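Local coordinates for protein GTPase HflX (Sulfolobus solfataricus P2, PDB 2QTH) that hydrolyses GTP with specificity for that nucleotide, uses magnesium, and associates with the 50S ribosomal subunit, possibly acting in protein synthesis or ribosome biogenesis, at residues Ser190-Leu195 / Ile262-Ser267; Thr298-Asp303 / Ile331-Leu336. All coordinates share one frame; numbering follows the deposited sequence.

How the contacts relate
From the N terminus, Ser190-Leu195 comes first, following strand 181-186 and starting helix 192-200. Contact 1 brings it against strand 260-266, closing a 66-residue excursion that includes strands 218-223 and 226-232 and helix 245-253. The chain then runs through helix 271-288 into strand 295-300. There contact 2 opens, to close 27 residues later, beyond helix 309-323, where the end of strand 327-332 arrives. The two loops are in series, neither enclosing nor crossing the other. Strands 260-266 and 295-300 are sheet neighbours, with Leu263 O 2.8 Å from Thr298 N, a probable hydrogen bond. In contact 1 the 190-195 segment holds the GDP phosphates; contact 2 meets the guanine.

Contact 1 of 2, residues Ser190-Leu195 / Ile262-Ser267; sequences SGKTSL and ILVIDS. With MG (magnesium ion), chain F; GDP (guanosine-5'-diphosphate), chain H.
Ser190 lies against Val264, its carbonyl O 3.5 Å from Val264 CG1 and its CB over the strand backbone. The hydroxyl turns back to Tyr187 O, while Ser190 O accepts a bond from Asn300 ND2. Gly191, the N-cap residue, has a phi of 101°; a side chain there would run into guanine N7 and the preceding carbonyl. Its amide and that of Lys192 both bond O2B of GDP. Lys192 rests CG on Val264 CG2 at 4.0 Å, then bends at chi3 and chi4 (-52° and -57°), which folds NZ back to within 2.7 Å of GDP O2B. Thr193 makes no contact with the strand; its OG1 binds the magnesium ion at 2.1 Å, and its amide bonds O3B, which also ligates the metal. Ser194 holds the alpha phosphate through N and OG, the latter 2.6 Å from GDP O1A. Leu195 returns to the strand, its CD1 4.0 Å from both Ile262 CG2 and Val264 CG2, an apolar seam extended by Ile184 and Thr298. A phosphate-wrapping turn and helix start seated on strand 260-266 of the central sheet are typical of the P-loop (Walker A motif) of GTPases.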
loop_
_atom_site.group_PDB
_atom_site.type_symbol
_atom_site.label_atom_id
_atom_site.label_comp_id
_atom_site.label_asym_id
_atom_site.label_seq_id
_atom_site.Cartn_x
_atom_site.Cartn_y
_atom_site.Cartn_z
ATOM N N SER A 190 2.221 2.114 -8.973
ATOM C CA SER A 190 2.005 3.231 -9.886
ATOM C C SER A 190 3.159 4.252 -9.751
ATOM O O SER A 190 3.316 5.129 -10.631
ATOM C CB SER A 190 0.658 3.894 -9.618
ATOM O OG SER A 190 0.580 4.474 -8.327
ATOM N N GLY A 191 3.915 4.110 -8.657
ATOM C CA GLY A 191 5.055 4.959 -8.346
ATOM C C GLY A 191 4.721 6.007 -7.316
ATOM O O GLY A 191 5.412 7.023 -7.186
ATOM N N LYS A 192 3.814 5.689 -6.414
ATOM C CA LYS A 192 3.602 6.595 -5.295
ATOM C C LYS A 192 4.872 6.863 -4.406
ATOM O O LYS A 192 5.086 7.991 -4.009
ATOM C CB LYS A 192 2.420 6.044 -4.447
ATOM C CG LYS A 192 1.133 5.983 -5.202
ATOM C CD LYS A 192 -0.017 5.546 -4.241
ATOM C CE LYS A 192 0.308 4.246 -3.436
ATOM N NZ LYS A 192 0.652 3.026 -4.276
ATOM N N THR A 193 5.675 5.820 -4.086
ATOM C CA THR A 193 6.833 5.976 -3.173
ATOM C C THR A 193 7.895 6.728 -3.927
ATOM O O THR A 193 8.492 7.635 -3.358
ATOM C CB THR A 193 7.355 4.571 -2.648
ATOM O OG1 THR A 193 6.263 3.980 -2.000
ATOM C CG2 THR A 193 8.647 4.608 -1.684
ATOM N N SER A 194 8.034 6.440 -5.229
ATOM C CA SER A 194 9.002 7.134 -6.040
ATOM C C SER A 194 8.669 8.595 -6.081
ATOM O O SER A 194 9.561 9.441 -5.941
ATOM C CB SER A 194 9.078 6.552 -7.446
ATOM O OG SER A 194 9.482 5.220 -7.218
ATOM N N LEU A 195 7.407 8.921 -6.261
ATOM C CA LEU A 195 7.010 10.358 -6.276
ATOM C C LEU A 195 7.276 11.058 -4.939
ATOM O O LEU A 195 7.785 12.172 -4.876
ATOM C CB LEU A 195 5.494 10.501 -6.575
ATOM C CG LEU A 195 4.966 11.921 -6.932
ATOM C CD1 LEU A 195 3.825 11.925 -7.975
ATOM C CD2 LEU A 195 4.366 12.575 -5.724
ATOM N N ILE A 262 -2.901 13.919 -4.758
ATOM C CA ILE A 262 -2.215 13.638 -6.015
ATOM C C ILE A 262 -2.580 12.204 -6.341
ATOM O O ILE A 262 -2.274 11.323 -5.537
ATOM C CB ILE A 262 -0.661 13.734 -5.842
ATOM C CG1 ILE A 262 -0.270 15.256 -5.564
ATOM C CG2 ILE A 262 0.106 13.063 -7.127
ATOM C CD1 ILE A 262 1.238 15.554 -5.006
ATOM N N LEU A 263 -3.173 11.976 -7.525
ATOM C CA LEU A 263 -3.507 10.615 -7.959
ATOM C C LEU A 263 -2.557 10.139 -9.014
ATOM O O LEU A 263 -2.394 10.768 -10.116
ATOM C CB LEU A 263 -4.912 10.598 -8.575
ATOM C CG LEU A 263 -5.329 9.298 -9.246
ATOM C CD1 LEU A 263 -5.379 8.136 -8.279
ATOM C CD2 LEU A 263 -6.831 9.478 -9.963
ATOM N N VAL A 264 -1.883 9.058 -8.678
ATOM C CA VAL A 264 -0.782 8.584 -9.509
ATOM C C VAL A 264 -1.317 7.473 -10.352
ATOM O O VAL A 264 -2.026 6.592 -9.807
ATOM C CB VAL A 264 0.525 8.121 -8.741
ATOM C CG1 VAL A 264 1.675 8.043 -9.769
ATOM C CG2 VAL A 264 0.962 9.152 -7.637
ATOM N N ILE A 265 -0.973 7.483 -11.635
ATOM C CA ILE A 265 -1.501 6.511 -12.651
ATOM C C ILE A 265 -0.356 6.065 -13.507
ATOM O O ILE A 265 0.441 6.915 -13.985
ATOM C CB ILE A 265 -2.565 7.119 -13.606
ATOM C CG1 ILE A 265 -3.689 7.792 -12.788
ATOM C CG2 ILE A 265 -3.199 5.984 -14.546
ATOM C CD1 ILE A 265 -4.589 6.769 -11.984
ATOM N N ASP A 266 -0.251 4.747 -13.701
ATOM C CA ASP A 266 0.818 4.190 -14.518
ATOM C C ASP A 266 0.533 4.476 -16.003
ATOM O O ASP A 266 -0.364 3.825 -16.550
ATOM C CB ASP A 266 0.890 2.672 -14.237
ATOM C CG ASP A 266 2.098 1.993 -14.883
ATOM O OD1 ASP A 266 2.687 2.583 -15.827
ATOM O OD2 ASP A 266 2.407 0.861 -14.474
ATOM N N SER A 267 1.299 5.383 -16.661
ATOM C CA SER A 267 1.132 5.621 -18.120
ATOM C C SER A 267 1.398 4.418 -19.059
ATOM O O SER A 267 1.081 4.506 -20.253
ATOM C CB SER A 267 1.952 6.847 -18.648
ATOM O OG SER A 267 3.341 6.561 -18.733
HETATM MG MG MG F . 5.568 2.031 -2.449
HETATM P PB GDP H . 4.058 2.315 -5.455
HETATM O O1B GDP H . 3.767 0.877 -5.025
HETATM O O2B GDP H . 2.766 2.949 -5.934
HETATM O O3B GDP H . 4.517 3.064 -4.268
HETATM O O3A GDP H . 5.155 2.481 -6.570
HETATM P PA GDP H . 6.781 2.868 -6.277
HETATM O O1A GDP H . 7.295 4.239 -6.261
HETATM O O2A GDP H . 7.270 2.053 -5.094
HETATM O "O5'" GDP H . 7.238 2.367 -7.738
HETATM C "C5'" GDP H . 6.750 1.138 -8.278
HETATM C "C4'" GDP H . 7.914 0.540 -9.062
HETATM O "O4'" GDP H . 7.983 1.289 -10.282
HETATM C "C3'" GDP H . 9.274 0.710 -8.407
HETATM O "O3'" GDP H . 10.110 -0.274 -9.018
HETATM C "C2'" GDP H . 9.725 2.068 -8.887
HETATM O "O2'" GDP H . 11.143 2.134 -9.027
HETATM C "C1'" GDP H . 9.108 2.172 -10.282
HETATM N N9 GDP H . 8.777 3.566 -10.690
HETATM C C8 GDP H . 8.221 4.586 -9.977
HETATM N N7 GDP H . 8.080 5.747 -10.717
HETATM C C5 GDP H . 8.592 5.444 -11.957
HETATM C C6 GDP H . 8.801 6.147 -13.251
HETATM O O6 GDP H . 8.462 7.316 -13.356
HETATM N N1 GDP H . 9.332 5.498 -14.320
HETATM C C2 GDP H . 9.722 4.223 -14.234
HETATM N N2 GDP H . 10.277 3.671 -15.348
HETATM N N3 GDP H . 9.573 3.478 -13.073
HETATM C C4 GDP H . 9.041 4.024 -11.934
HETATM O O HOH W 1 5.750 -0.070 -3.169
#

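Contact 2 of 2, residues Thr298-Asp303 / Ile331-Leu336; sequences TLNKID and IPISAL. With GDP (guanosine-5'-diphosphate), chain H.
Asn300 reaches across to the loop after strand 327-332, where its OD1 accepts the Ala335 amide at 2.9 Å, in the carbonyl plane and nearly straight (160° at the hydrogen). With CG anti to the backbone N (chi1 -170°), the amide group turns OD1 to that loop and ND2 to the purine, ND2 lying 3.0 Å from GDP N7. Replacing Asn300 with an alanine would probably leave the Ala335 amide without its acceptor and the 331-336 loop freer to shift from the base. The second polar side-chain bond is short: Ser334 OG donates to Asp303 OD1 at 2.5 Å, coming from above the carboxylate plane. That carboxylate also takes both base donors, OD1 from GDP N1 and OD2 from GDP N2. Backbone bonds form the parallel ladder, Leu299 N to Ile331 O and Ile333 N to Leu299 O, and a weak one from Ile302 N to Ile333 O follows it. The ladder pairs the strands of a beta-alpha-beta unit, and Asn300-Asp303 form the NKxD motif of GTPases, with Ser334-Leu336 as the G5 loop, whose Leu336 N bonds GDP O6 and completes guanine recognition. Among the apolar contacts, Ile333 CD1 lies 3.8 Å from Thr298 CB, on the side of Leu195. Ile302 CG2 meets Pro332 CB at 3.8 Å. The guanine lies between two side chains: the extended Lys301 runs over one face, its CG 3.5 Å from GDP C6 and its NZ bonded to Asn189 O and the ribose O4', while Leu336 CB covers the other, 3.4 Å from GDP C6.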
loop_
_atom_site.group_PDB
_atom_site.type_symbol
_atom_site.label_atom_id
_atom_site.label_comp_id
_atom_site.label_asym_id
_atom_site.label_seq_id
_atom_site.Cartn_x
_atom_site.Cartn_y
_atom_site.Cartn_z
ATOM N N THR A 298 -1.185 12.619 -11.811
ATOM C CA THR A 298 0.070 12.553 -12.469
ATOM C C THR A 298 0.183 11.250 -13.212
ATOM O O THR A 298 0.209 10.182 -12.601
ATOM C CB THR A 298 1.271 12.673 -11.456
ATOM O OG1 THR A 298 1.159 11.658 -10.426
ATOM C CG2 THR A 298 1.187 13.967 -10.717
ATOM N N LEU A 299 0.355 11.361 -14.527
ATOM C CA LEU A 299 0.471 10.211 -15.365
ATOM C C LEU A 299 1.961 9.919 -15.348
ATOM O O LEU A 299 2.733 10.724 -15.829
ATOM C CB LEU A 299 -0.099 10.653 -16.720
ATOM C CG LEU A 299 -0.257 9.563 -17.762
ATOM C CD1 LEU A 299 -1.229 8.488 -17.113
ATOM C CD2 LEU A 299 -0.819 10.103 -19.073
ATOM N N ASN A 300 2.380 8.841 -14.678
ATOM C CA ASN A 300 3.764 8.606 -14.304
ATOM C C ASN A 300 4.354 7.549 -15.204
ATOM O O ASN A 300 3.617 6.885 -15.913
ATOM C CB ASN A 300 3.799 8.084 -12.815
ATOM C CG ASN A 300 5.204 8.036 -12.204
ATOM O OD1 ASN A 300 6.058 8.873 -12.476
ATOM N ND2 ASN A 300 5.445 7.030 -11.354
ATOM N N LYS A 301 5.671 7.380 -15.117
ATOM C CA LYS A 301 6.452 6.347 -15.822
ATOM C C LYS A 301 6.482 6.620 -17.298
ATOM O O LYS A 301 6.645 5.696 -18.092
ATOM C CB LYS A 301 5.946 4.911 -15.558
ATOM C CG LYS A 301 5.757 4.599 -14.104
ATOM C CD LYS A 301 5.476 3.047 -13.885
ATOM C CE LYS A 301 5.564 2.645 -12.427
ATOM N NZ LYS A 301 5.513 1.110 -12.253
ATOM N N ILE A 302 6.315 7.882 -17.671
ATOM C CA ILE A 302 6.217 8.253 -19.065
ATOM C C ILE A 302 7.441 7.856 -19.857
ATOM O O ILE A 302 7.332 7.691 -21.068
ATOM C CB ILE A 302 5.903 9.757 -19.317
ATOM C CG1 ILE A 302 7.100 10.680 -18.921
ATOM C CG2 ILE A 302 4.440 10.139 -18.753
ATOM C CD1 ILE A 302 6.806 12.203 -19.147
ATOM N N ASP A 303 8.579 7.703 -19.180
ATOM C CA ASP A 303 9.803 7.228 -19.833
ATOM C C ASP A 303 9.660 5.829 -20.451
ATOM O O ASP A 303 10.309 5.531 -21.472
ATOM C CB ASP A 303 11.007 7.223 -18.862
ATOM C CG ASP A 303 10.730 6.477 -17.594
ATOM O OD1 ASP A 303 9.855 6.937 -16.797
ATOM O OD2 ASP A 303 11.397 5.443 -17.374
ATOM N N ILE A 331 -1.005 16.037 -15.318
ATOM C CA ILE A 331 0.329 16.250 -15.891
ATOM C C ILE A 331 1.082 14.911 -16.062
ATOM O O ILE A 331 0.925 13.983 -15.273
ATOM C CB ILE A 331 1.166 17.245 -15.015
ATOM C CG1 ILE A 331 1.412 16.637 -13.650
ATOM C CG2 ILE A 331 0.372 18.610 -14.851
ATOM C CD1 ILE A 331 2.372 17.481 -12.757
ATOM N N PRO A 332 1.949 14.836 -17.060
ATOM C CA PRO A 332 2.790 13.684 -17.246
ATOM C C PRO A 332 4.120 13.875 -16.550
ATOM O O PRO A 332 4.714 14.977 -16.631
ATOM C CB PRO A 332 3.020 13.690 -18.778
ATOM C CG PRO A 332 3.023 15.149 -19.118
ATOM C CD PRO A 332 2.139 15.862 -18.125
ATOM N N ILE A 333 4.614 12.828 -15.928
ATOM C CA ILE A 333 5.913 12.918 -15.277
ATOM C C ILE A 333 6.604 11.594 -15.383
ATOM O O ILE A 333 6.004 10.566 -15.724
ATOM C CB ILE A 333 5.797 13.199 -13.712
ATOM C CG1 ILE A 333 5.042 12.024 -13.058
ATOM C CG2 ILE A 333 5.130 14.568 -13.433
ATOM C CD1 ILE A 333 5.039 12.040 -11.520
ATOM N N SER A 334 7.890 11.608 -15.102
ATOM C CA SER A 334 8.613 10.372 -14.773
ATOM C C SER A 334 9.305 10.573 -13.431
ATOM O O SER A 334 10.254 11.347 -13.326
ATOM C CB SER A 334 9.579 9.921 -15.851
ATOM O OG SER A 334 10.397 8.912 -15.286
ATOM N N ALA A 335 8.764 9.966 -12.391
ATOM C CA ALA A 335 9.393 10.139 -11.052
ATOM C C ALA A 335 10.776 9.485 -10.976
ATOM O O ALA A 335 11.638 9.983 -10.250
ATOM C CB ALA A 335 8.491 9.647 -9.929
ATOM N N LEU A 336 10.991 8.440 -11.783
ATOM C CA LEU A 336 12.265 7.727 -11.841
ATOM C C LEU A 336 13.311 8.524 -12.595
ATOM O O LEU A 336 14.455 8.635 -12.158
ATOM C CB LEU A 336 12.130 6.373 -12.569
ATOM C CG LEU A 336 13.432 5.596 -12.819
ATOM C CD1 LEU A 336 13.833 4.876 -11.481
ATOM C CD2 LEU A 336 13.284 4.568 -14.031
HETATM P PB GDP H . 4.058 2.315 -5.455
HETATM O O1B GDP H . 3.767 0.877 -5.025
HETATM O O2B GDP H . 2.766 2.949 -5.934
HETATM O O3B GDP H . 4.517 3.064 -4.268
HETATM O O3A GDP H . 5.155 2.481 -6.570
HETATM P PA GDP H . 6.781 2.868 -6.277
HETATM O O1A GDP H . 7.295 4.239 -6.261
HETATM O O2A GDP H . 7.270 2.053 -5.094
HETATM O "O5'" GDP H . 7.238 2.367 -7.738
HETATM C "C5'" GDP H . 6.750 1.138 -8.278
HETATM C "C4'" GDP H . 7.914 0.540 -9.062
HETATM O "O4'" GDP H . 7.983 1.289 -10.282
HETATM C "C3'" GDP H . 9.274 0.710 -8.407
HETATM O "O3'" GDP H . 10.110 -0.274 -9.018
HETATM C "C2'" GDP H . 9.725 2.068 -8.887
HETATM O "O2'" GDP H . 11.143 2.134 -9.027
HETATM C "C1'" GDP H . 9.108 2.172 -10.282
HETATM N N9 GDP H . 8.777 3.566 -10.690
HETATM C C8 GDP H . 8.221 4.586 -9.977
HETATM N N7 GDP H . 8.080 5.747 -10.717
HETATM C C5 GDP H . 8.592 5.444 -11.957
HETATM C C6 GDP H . 8.801 6.147 -13.251
HETATM O O6 GDP H . 8.462 7.316 -13.356
HETATM N N1 GDP H . 9.332 5.498 -14.320
HETATM C C2 GDP H . 9.722 4.223 -14.234
HETATM N N2 GDP H . 10.277 3.671 -15.348
HETATM N N3 GDP H . 9.573 3.478 -13.073
HETATM C C4 GDP H . 9.041 4.024 -11.934
#